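Local coordinates for protein PKS (Streptomyces albus, PDB 4OQJ) that probably extends acyl chains by decarboxylative condensation on an acyl carrier protein, as a ketosynthase of an "AT-less" type I polyketide synthase making oxazolomycin, at residues F93-T96 against R97-E101; C113-E116 against A117-A121; D159-R162 against M163-N167; T174-A177 against Y178-L182. All blocks are in the same frame, centred on the assembly; numbering follows the deposited sequence.

In the fold
The four contacts follow one another along the chain within the N-terminal half of the ketosynthase domain, a member of the thiolase superfamily. Contact 1 starts helix 97-102, contact 2 lies in helix 105-121, contact 3 in helix 157-167, and contact 4 closes helix 171-180. Contact 4 joins the group: it touches contact 2 (centres about 13 Å apart), contact 1 (about 15 Å) and contact 3 (about 18 Å). Contact 1 likewise meets the other three, whereas contacts 2 and 3, with centres about 27 Å apart, do not meet. In space the group reaches from helix 105-121, buried beside the large mixed sheet, to contacts 3 and 4, which face the second subunit.

Contact 1 of 4, residues F93-T96 against R97-E101; sequences FGIT and RDEAE
T96 and E99 meet nearly at right angles where the chain turns into helix 97-102. The hydroxyl of T96 sits between its own backbone N and carbonyl carbon (chi1 67°), which turns OG1 inward over the first helical turn. There it accepts the backbone N-H of E99, T96 OG1 to E99 N 3.1 Å, in a bond bent only moderately (157° at the hydrogen). The same oxygen lies 3.4 Å from E99 CB, alongside the root of the glutamate. One turn on, A100 N reaches T96 O at 2.9 Å and starts the regular helical pattern.

T96 to E99 has the sequence pattern of a capping box, with T96 as N-cap, but only the T96 half is direct; the return bond is relayed by water. T96 N donates to a water 3.0 Å from it, and that water donates to E99 OE2 at 2.9 Å. The other carboxylate oxygen, E99 OE1, makes a salt bridge with NH1 of R162, so both ends of the carboxylate are held and its rotation is probably restricted.

I95, the residue before the cap, crosses the E99 chain at about a right angle as well. Its CG2 branch is directed at the helix and rests 3.6 Å from E99 CG, with A100 CB a little farther off at 4.1 Å. That I95-A100 pairing forms a hydrophobic staple, between the residue before the N-cap and the fourth residue after the N-cap. F88 and K179 pack on I95, and H704 packs on A100.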
# COMPACT_ATOMS: atom_id res chain seq x y z
N PHE A 93 9.59 -17.23 -18.00
CA PHE A 93 8.47 -16.32 -17.77
C PHE A 93 7.82 -15.82 -19.07
O PHE A 93 6.97 -14.94 -19.04
CB PHE A 93 8.94 -15.15 -16.91
CG PHE A 93 9.38 -15.57 -15.55
CD1 PHE A 93 8.46 -16.04 -14.63
CD2 PHE A 93 10.72 -15.52 -15.19
CE1 PHE A 93 8.86 -16.44 -13.36
CE2 PHE A 93 11.12 -15.93 -13.93
CZ PHE A 93 10.18 -16.39 -13.02
N GLY A 94 8.20 -16.40 -20.20
CA GLY A 94 7.57 -16.05 -21.46
C GLY A 94 7.84 -14.62 -21.87
O GLY A 94 7.00 -13.96 -22.48
N ILE A 95 9.03 -14.14 -21.53
CA ILE A 95 9.44 -12.76 -21.82
C ILE A 95 10.50 -12.76 -22.92
O ILE A 95 11.44 -13.55 -22.88
CB ILE A 95 9.96 -12.09 -20.53
CG1 ILE A 95 8.80 -11.90 -19.55
CG2 ILE A 95 10.61 -10.74 -20.84
CD1 ILE A 95 9.21 -11.49 -18.14
N THR A 96 10.36 -11.88 -23.90
CA THR A 96 11.33 -11.81 -25.00
C THR A 96 12.63 -11.20 -24.51
O THR A 96 12.66 -10.57 -23.45
CB THR A 96 10.82 -10.96 -26.15
OG1 THR A 96 10.74 -9.60 -25.72
CG2 THR A 96 9.43 -11.42 -26.60
N ARG A 97 13.71 -11.39 -25.27
CA ARG A 97 15.00 -10.78 -24.96
C ARG A 97 14.90 -9.26 -24.88
O ARG A 97 15.44 -8.64 -23.96
CB ARG A 97 16.05 -11.15 -26.01
CG ARG A 97 16.40 -12.62 -26.10
CD ARG A 97 17.74 -12.83 -26.81
NE ARG A 97 18.80 -13.23 -25.88
CZ ARG A 97 19.59 -12.39 -25.21
NH1 ARG A 97 19.47 -11.08 -25.36
NH2 ARG A 97 20.52 -12.87 -24.39
N ASP A 98 14.25 -8.65 -25.87
CA ASP A 98 14.12 -7.20 -25.90
C ASP A 98 13.38 -6.71 -24.67
O ASP A 98 13.76 -5.70 -24.08
CB ASP A 98 13.40 -6.72 -27.16
CG ASP A 98 14.25 -6.84 -28.41
OD1 ASP A 98 15.48 -7.08 -28.28
OD2 ASP A 98 13.70 -6.69 -29.53
N GLU A 99 12.34 -7.42 -24.26
CA GLU A 99 11.60 -6.97 -23.09
C GLU A 99 12.43 -7.19 -21.82
O GLU A 99 12.44 -6.33 -20.94
CB GLU A 99 10.25 -7.67 -22.96
CG GLU A 99 9.59 -7.36 -21.60
CD GLU A 99 8.09 -7.55 -21.59
OE1 GLU A 99 7.37 -6.54 -21.73
OE2 GLU A 99 7.63 -8.70 -21.43
N ALA A 100 13.13 -8.32 -21.74
CA ALA A 100 13.92 -8.62 -20.54
C ALA A 100 14.97 -7.54 -20.30
O ALA A 100 15.26 -7.17 -19.16
CB ALA A 100 14.60 -9.97 -20.67
N GLU A 101 15.55 -7.08 -21.39
CA GLU A 101 16.55 -6.02 -21.34
C GLU A 101 15.96 -4.72 -20.82
O GLU A 101 16.61 -3.98 -20.10
CB GLU A 101 17.15 -5.81 -22.73
CG GLU A 101 18.08 -4.62 -22.85
CD GLU A 101 18.72 -4.52 -24.23
OE1 GLU A 101 18.51 -3.50 -24.92
OE2 GLU A 101 19.44 -5.47 -24.61
O HOH W 1 7.95 -10.16 -23.86

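Contact 2 of 4, residues C113-E116 against A117-A121; sequences CAYE and ALERA
A117 gives its backbone N-H to C113 O, 2.9 Å from A117 N and one turn back along helix 105-121, and its methyl group rests against the carbonyl oxygens of C113 and A114. L118 repeats the step, L118 N to A114 O 3.0 Å, while its side chain runs past that same oxygen.

E119 carries the main side-chain contact. Besides bonding through its N to Y115 O, it brings its carboxylate to the edge of the Y115 ring, with OE1 in the ring plane and the two flat groups turned 73° apart. E119 CD lies 3.3 Å from Y115 CE1. The ring stands out from the helix, and with CG anti to the backbone N (chi1 -172°) its CD1-CE1 edge comes beside the carboxylate. A water joins their outer ends, 2.7 Å from Y115 OH and 2.7 Å from E119 OE2, to which it donates, while E119 OE1 accepts from Y697 N.

R120 N bonds to E116 O, but the two charged ends part company: R120 NH2 goes to L28 O, and E116 pairs with R31.

A117 and R120 pack on A29 of strand 23-31, L118 reaches strand 214-221, and A114, Y115 and L118 lean on L180 of helix 171-180.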
# COMPACT_ATOMS: atom_id res chain seq x y z
N CYS A 113 12.67 -14.07 -7.19
CA CYS A 113 12.65 -14.30 -5.73
C CYS A 113 11.25 -14.73 -5.22
O CYS A 113 11.12 -15.61 -4.37
CB CYS A 113 13.10 -13.04 -4.99
SG CYS A 113 13.37 -13.30 -3.22
N ALA A 114 10.20 -14.11 -5.76
CA ALA A 114 8.83 -14.47 -5.40
C ALA A 114 8.50 -15.90 -5.82
O ALA A 114 7.86 -16.64 -5.08
CB ALA A 114 7.84 -13.49 -6.03
N TYR A 115 8.93 -16.27 -7.03
CA TYR A 115 8.80 -17.63 -7.52
C TYR A 115 9.45 -18.59 -6.52
O TYR A 115 8.84 -19.58 -6.13
CB TYR A 115 9.43 -17.74 -8.90
CG TYR A 115 9.23 -19.04 -9.67
CD1 TYR A 115 9.87 -20.21 -9.29
CD2 TYR A 115 8.46 -19.07 -10.83
CE1 TYR A 115 9.71 -21.39 -10.02
CE2 TYR A 115 8.30 -20.22 -11.56
CZ TYR A 115 8.92 -21.38 -11.16
OH TYR A 115 8.75 -22.53 -11.91
N GLU A 116 10.67 -18.28 -6.10
CA GLU A 116 11.39 -19.11 -5.13
C GLU A 116 10.65 -19.20 -3.81
O GLU A 116 10.62 -20.27 -3.21
CB GLU A 116 12.80 -18.57 -4.87
CG GLU A 116 13.81 -18.81 -5.99
CD GLU A 116 15.13 -18.04 -5.77
OE1 GLU A 116 15.13 -17.07 -4.97
OE2 GLU A 116 16.16 -18.40 -6.39
N ALA A 117 10.08 -18.09 -3.35
CA ALA A 117 9.39 -18.09 -2.06
C ALA A 117 8.17 -19.00 -2.08
O ALA A 117 7.90 -19.73 -1.12
CB ALA A 117 8.99 -16.68 -1.65
N LEU A 118 7.42 -18.96 -3.18
CA LEU A 118 6.24 -19.82 -3.34
C LEU A 118 6.66 -21.28 -3.49
O LEU A 118 6.04 -22.17 -2.91
CB LEU A 118 5.41 -19.37 -4.54
CG LEU A 118 4.59 -18.11 -4.26
CD1 LEU A 118 4.21 -17.41 -5.54
CD2 LEU A 118 3.36 -18.48 -3.45
N GLU A 119 7.72 -21.53 -4.24
CA GLU A 119 8.30 -22.86 -4.29
C GLU A 119 8.68 -23.40 -2.91
O GLU A 119 8.39 -24.54 -2.60
CB GLU A 119 9.53 -22.86 -5.19
CG GLU A 119 9.24 -23.09 -6.64
CD GLU A 119 10.52 -23.32 -7.42
OE1 GLU A 119 11.49 -22.55 -7.18
OE2 GLU A 119 10.57 -24.26 -8.24
N ARG A 120 9.35 -22.60 -2.10
CA ARG A 120 9.75 -23.08 -0.79
C ARG A 120 8.53 -23.32 0.09
O ARG A 120 8.51 -24.25 0.88
CB ARG A 120 10.72 -22.09 -0.12
CG ARG A 120 11.17 -22.50 1.26
CD ARG A 120 12.46 -21.79 1.65
NE ARG A 120 13.61 -22.23 0.85
CZ ARG A 120 14.12 -21.59 -0.19
NH1 ARG A 120 15.17 -22.09 -0.83
NH2 ARG A 120 13.60 -20.44 -0.61
N ALA A 121 7.49 -22.50 -0.09
CA ALA A 121 6.23 -22.69 0.63
C ALA A 121 5.51 -23.96 0.19
O ALA A 121 4.78 -24.57 0.98
CB ALA A 121 5.31 -21.49 0.44
O HOH W 2 9.12 -24.81 -10.49

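Contact 3 of 4, residues D159-R162 against M163-N167; sequences DRYR and MMITN
D159 O accepts the backbone N-H of M163, 2.9 Å from M163 N, and the selenomethionine side chain, bent at its last torsion, folds its CE back to 3.4 Å from that same oxygen. R160 next accepts from M164 N at its O, while its extended side chain leaves the helix, NE and NH2 bonding to the carbonyls of Y152 and R153.

Y161 is hemmed in by two residues of the following turn. The methyl CE of selenomethionine M164 lies 3.8 Å from Y161 CE2, and the CG2 branch of I165 stands over one face of the ring, toward the rim. This part of helix 157-167 belongs to the dimer interface of the ketosynthase: M236 of the second subunit packs on Y161, L140 of that subunit on M164 and its T298 on I165.

R162 curls at chi2 and chi3 (43° and 64°), bringing its guanidinium back over I165. CD1 of that isoleucine stands 3.4 Å above the guanidinium plane, over its centre; NH1 goes to E99. I165 is thus shared between arginine and tyrosine. T166 OG1 approaches R162 O to 2.9 Å, though M163 O competes for its proton, and T166 N adds a weak bond to R162 O.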
# COMPACT_ATOMS: atom_id res chain seq x y z
N ASP A 159 7.55 3.76 -27.60
CA ASP A 159 8.70 3.12 -26.97
C ASP A 159 8.88 3.62 -25.53
O ASP A 159 9.28 2.86 -24.64
CB ASP A 159 9.96 3.36 -27.79
CG ASP A 159 10.02 2.48 -29.03
OD1 ASP A 159 9.58 1.31 -28.96
OD2 ASP A 159 10.50 2.97 -30.09
N ARG A 160 8.57 4.89 -25.31
CA ARG A 160 8.51 5.43 -23.96
C ARG A 160 7.47 4.69 -23.12
O ARG A 160 7.71 4.36 -21.96
CB ARG A 160 8.19 6.92 -24.00
CG ARG A 160 9.38 7.78 -24.41
CD ARG A 160 9.03 9.24 -24.45
NE ARG A 160 10.20 10.06 -24.74
CZ ARG A 160 10.23 11.38 -24.63
NH1 ARG A 160 9.15 12.04 -24.23
NH2 ARG A 160 11.34 12.05 -24.91
N TYR A 161 6.32 4.42 -23.71
CA TYR A 161 5.26 3.69 -23.03
C TYR A 161 5.75 2.29 -22.66
O TYR A 161 5.55 1.82 -21.54
CB TYR A 161 4.01 3.62 -23.92
CG TYR A 161 2.90 2.77 -23.35
CD1 TYR A 161 2.83 1.41 -23.61
CD2 TYR A 161 1.91 3.34 -22.56
CE1 TYR A 161 1.81 0.63 -23.09
CE2 TYR A 161 0.88 2.57 -22.03
CZ TYR A 161 0.84 1.22 -22.30
OH TYR A 161 -0.18 0.44 -21.78
N ARG A 162 6.43 1.62 -23.58
CA ARG A 162 6.95 0.30 -23.28
C ARG A 162 8.02 0.36 -22.16
O ARG A 162 8.09 -0.51 -21.29
CB ARG A 162 7.49 -0.34 -24.56
CG ARG A 162 8.02 -1.78 -24.44
CD ARG A 162 7.15 -2.72 -23.59
NE ARG A 162 5.82 -2.98 -24.15
CZ ARG A 162 5.08 -4.06 -23.87
NH1 ARG A 162 5.54 -5.00 -23.05
NH2 ARG A 162 3.88 -4.21 -24.41
N MSE A 163 8.82 1.42 -22.13
CA MSE A 163 9.77 1.61 -21.04
C MSE A 163 9.06 1.91 -19.70
O MSE A 163 9.49 1.45 -18.66
CB MSE A 163 10.77 2.72 -21.39
CG MSE A 163 11.90 2.21 -22.28
SE MSE A 163 13.24 3.55 -22.67
CE MSE A 163 12.33 4.33 -24.19
N MSE A 164 7.96 2.66 -19.74
CA MSE A 164 7.21 2.93 -18.51
C MSE A 164 6.65 1.65 -17.88
O MSE A 164 6.77 1.45 -16.66
CB MSE A 164 6.07 3.92 -18.78
CG MSE A 164 5.17 4.16 -17.58
SE MSE A 164 3.55 5.16 -18.05
CE MSE A 164 2.53 3.66 -18.83
N ILE A 165 6.04 0.78 -18.67
CA ILE A 165 5.43 -0.41 -18.06
C ILE A 165 6.48 -1.45 -17.69
O ILE A 165 6.15 -2.39 -16.97
CB ILE A 165 4.34 -1.07 -18.96
CG1 ILE A 165 4.95 -1.63 -20.25
CG2 ILE A 165 3.23 -0.08 -19.24
CD1 ILE A 165 3.92 -2.26 -21.18
N THR A 166 7.73 -1.28 -18.13
CA THR A 166 8.79 -2.19 -17.71
C THR A 166 9.68 -1.60 -16.62
O THR A 166 10.59 -2.28 -16.13
CB THR A 166 9.70 -2.62 -18.90
OG1 THR A 166 10.24 -1.47 -19.56
CG2 THR A 166 8.92 -3.46 -19.91
N ASN A 167 9.42 -0.36 -16.20
CA ASN A 167 10.31 0.31 -15.26
C ASN A 167 9.68 1.10 -14.12
O ASN A 167 10.34 1.35 -13.11
CB ASN A 167 11.24 1.25 -16.03
CG ASN A 167 12.40 0.51 -16.64
OD1 ASN A 167 13.40 0.26 -15.98
ND2 ASN A 167 12.25 0.11 -17.90

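Contact 4 of 4, residues T174-A177 against Y178-L182; sequences TRTA and YKLNL. With K (potassium ion), chain B.
A177 O takes two N-H groups where helix 171-180 ends: L182 N binds at 3.0 Å in the carbonyl plane, on a lone pair, and N181 N adds a weak bond (120° at the hydrogen). The ending resembles a Schellman motif in its six-to-one bond, L182 N to A177 O, in the positive phi of N181 and in the packing of A177 CB on L182 CB at 4.0 Å; N181 N turns weakly to A177 O in place of the second bond. Upstream, T174 O, R175 O and T176 O accept from Y178 N, K179 N and L180 N. The T176 and L180 side chains lie side by side, pointing the same way, CG2 of T176 3.6 Å from CD1 of L180.

The polar ends find partners outside these two segments. T176 OG1 bonds to V172 O, R175 NH1 to I165 O and Q107 OE1, K179 NZ to F93 O and N181 ND2 to P125 O. In the second subunit, Y297 OH pairs with T174 OG1 and S292 N with N181 OD1.

Y178 OH lies 2.9 Å from a potassium ion. A water 3.0 Å from the metal donates to Y178 O and lies over one face of the ring, toward its rim. Three more waters and the carbonyl oxygens of S292 and K294 of the second subunit also bind the metal. With a tyrosine hydroxyl, backbone carbonyls and waters as ligands, the cation probably helps hold this helix end to the partner chain.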
# COMPACT_ATOMS: atom_id res chain seq x y z
N THR A 174 2.35 -6.05 -9.92
CA THR A 174 1.44 -6.57 -10.93
C THR A 174 2.13 -7.46 -11.98
O THR A 174 1.53 -8.40 -12.47
CB THR A 174 0.72 -5.43 -11.66
OG1 THR A 174 1.68 -4.57 -12.28
CG2 THR A 174 -0.14 -4.65 -10.67
N ARG A 175 3.38 -7.16 -12.34
CA ARG A 175 4.15 -8.06 -13.21
C ARG A 175 4.24 -9.43 -12.56
O ARG A 175 4.04 -10.45 -13.22
CB ARG A 175 5.55 -7.54 -13.47
CG ARG A 175 6.39 -8.47 -14.37
CD ARG A 175 7.79 -7.94 -14.60
NE ARG A 175 7.78 -6.50 -14.57
CZ ARG A 175 7.33 -5.74 -15.56
NH1 ARG A 175 7.31 -4.43 -15.40
NH2 ARG A 175 6.91 -6.28 -16.69
N THR A 176 4.50 -9.44 -11.26
CA THR A 176 4.59 -10.69 -10.53
C THR A 176 3.24 -11.39 -10.51
O THR A 176 3.17 -12.60 -10.71
CB THR A 176 5.11 -10.45 -9.09
OG1 THR A 176 6.40 -9.82 -9.17
CG2 THR A 176 5.25 -11.74 -8.32
N ALA A 177 2.16 -10.64 -10.29
CA ALA A 177 0.83 -11.25 -10.26
C ALA A 177 0.50 -11.88 -11.61
O ALA A 177 -0.03 -12.99 -11.70
CB ALA A 177 -0.21 -10.23 -9.88
N TYR A 178 0.84 -11.17 -12.69
CA TYR A 178 0.53 -11.64 -14.03
C TYR A 178 1.35 -12.88 -14.41
O TYR A 178 0.85 -13.80 -15.05
CB TYR A 178 0.78 -10.54 -15.06
CG TYR A 178 0.56 -11.01 -16.47
CD1 TYR A 178 -0.72 -11.35 -16.89
CD2 TYR A 178 1.62 -11.13 -17.37
CE1 TYR A 178 -0.95 -11.80 -18.18
CE2 TYR A 178 1.39 -11.58 -18.68
CZ TYR A 178 0.10 -11.92 -19.06
OH TYR A 178 -0.17 -12.38 -20.33
N LYS A 179 2.62 -12.91 -14.01
CA LYS A 179 3.49 -13.98 -14.44
C LYS A 179 3.43 -15.20 -13.53
O LYS A 179 3.75 -16.30 -13.98
CB LYS A 179 4.93 -13.48 -14.53
CG LYS A 179 5.17 -12.53 -15.68
CD LYS A 179 5.00 -13.22 -17.02
CE LYS A 179 5.32 -12.27 -18.14
NZ LYS A 179 5.19 -12.94 -19.45
N LEU A 180 3.05 -15.01 -12.27
CA LEU A 180 2.92 -16.12 -11.32
C LEU A 180 1.47 -16.59 -11.08
O LEU A 180 1.26 -17.62 -10.46
CB LEU A 180 3.54 -15.75 -9.97
CG LEU A 180 5.03 -15.35 -9.98
CD1 LEU A 180 5.57 -15.32 -8.56
CD2 LEU A 180 5.85 -16.30 -10.84
N ASN A 181 0.50 -15.82 -11.57
CA ASN A 181 -0.95 -16.02 -11.36
C ASN A 181 -1.41 -15.75 -9.92
O ASN A 181 -1.99 -16.61 -9.26
CB ASN A 181 -1.40 -17.44 -11.75
CG ASN A 181 -2.92 -17.53 -11.91
OD1 ASN A 181 -3.55 -16.62 -12.45
ND2 ASN A 181 -3.52 -18.62 -11.43
N LEU A 182 -1.20 -14.53 -9.46
CA LEU A 182 -1.64 -14.10 -8.14
C LEU A 182 -2.87 -13.23 -8.37
O LEU A 182 -2.77 -12.21 -9.05
CB LEU A 182 -0.53 -13.33 -7.41
CG LEU A 182 0.86 -13.97 -7.45
CD1 LEU A 182 1.84 -13.18 -6.63
CD2 LEU A 182 0.81 -15.43 -6.99
K K B . -1.23 -15.06 -19.87
O HOH W 3 0.94 -14.83 -17.79
O HOH W 4 -0.34 -14.72 -22.91
O HOH W 5 -3.34 -17.27 -20.68
O HOH W 6 -0.62 -17.83 -19.40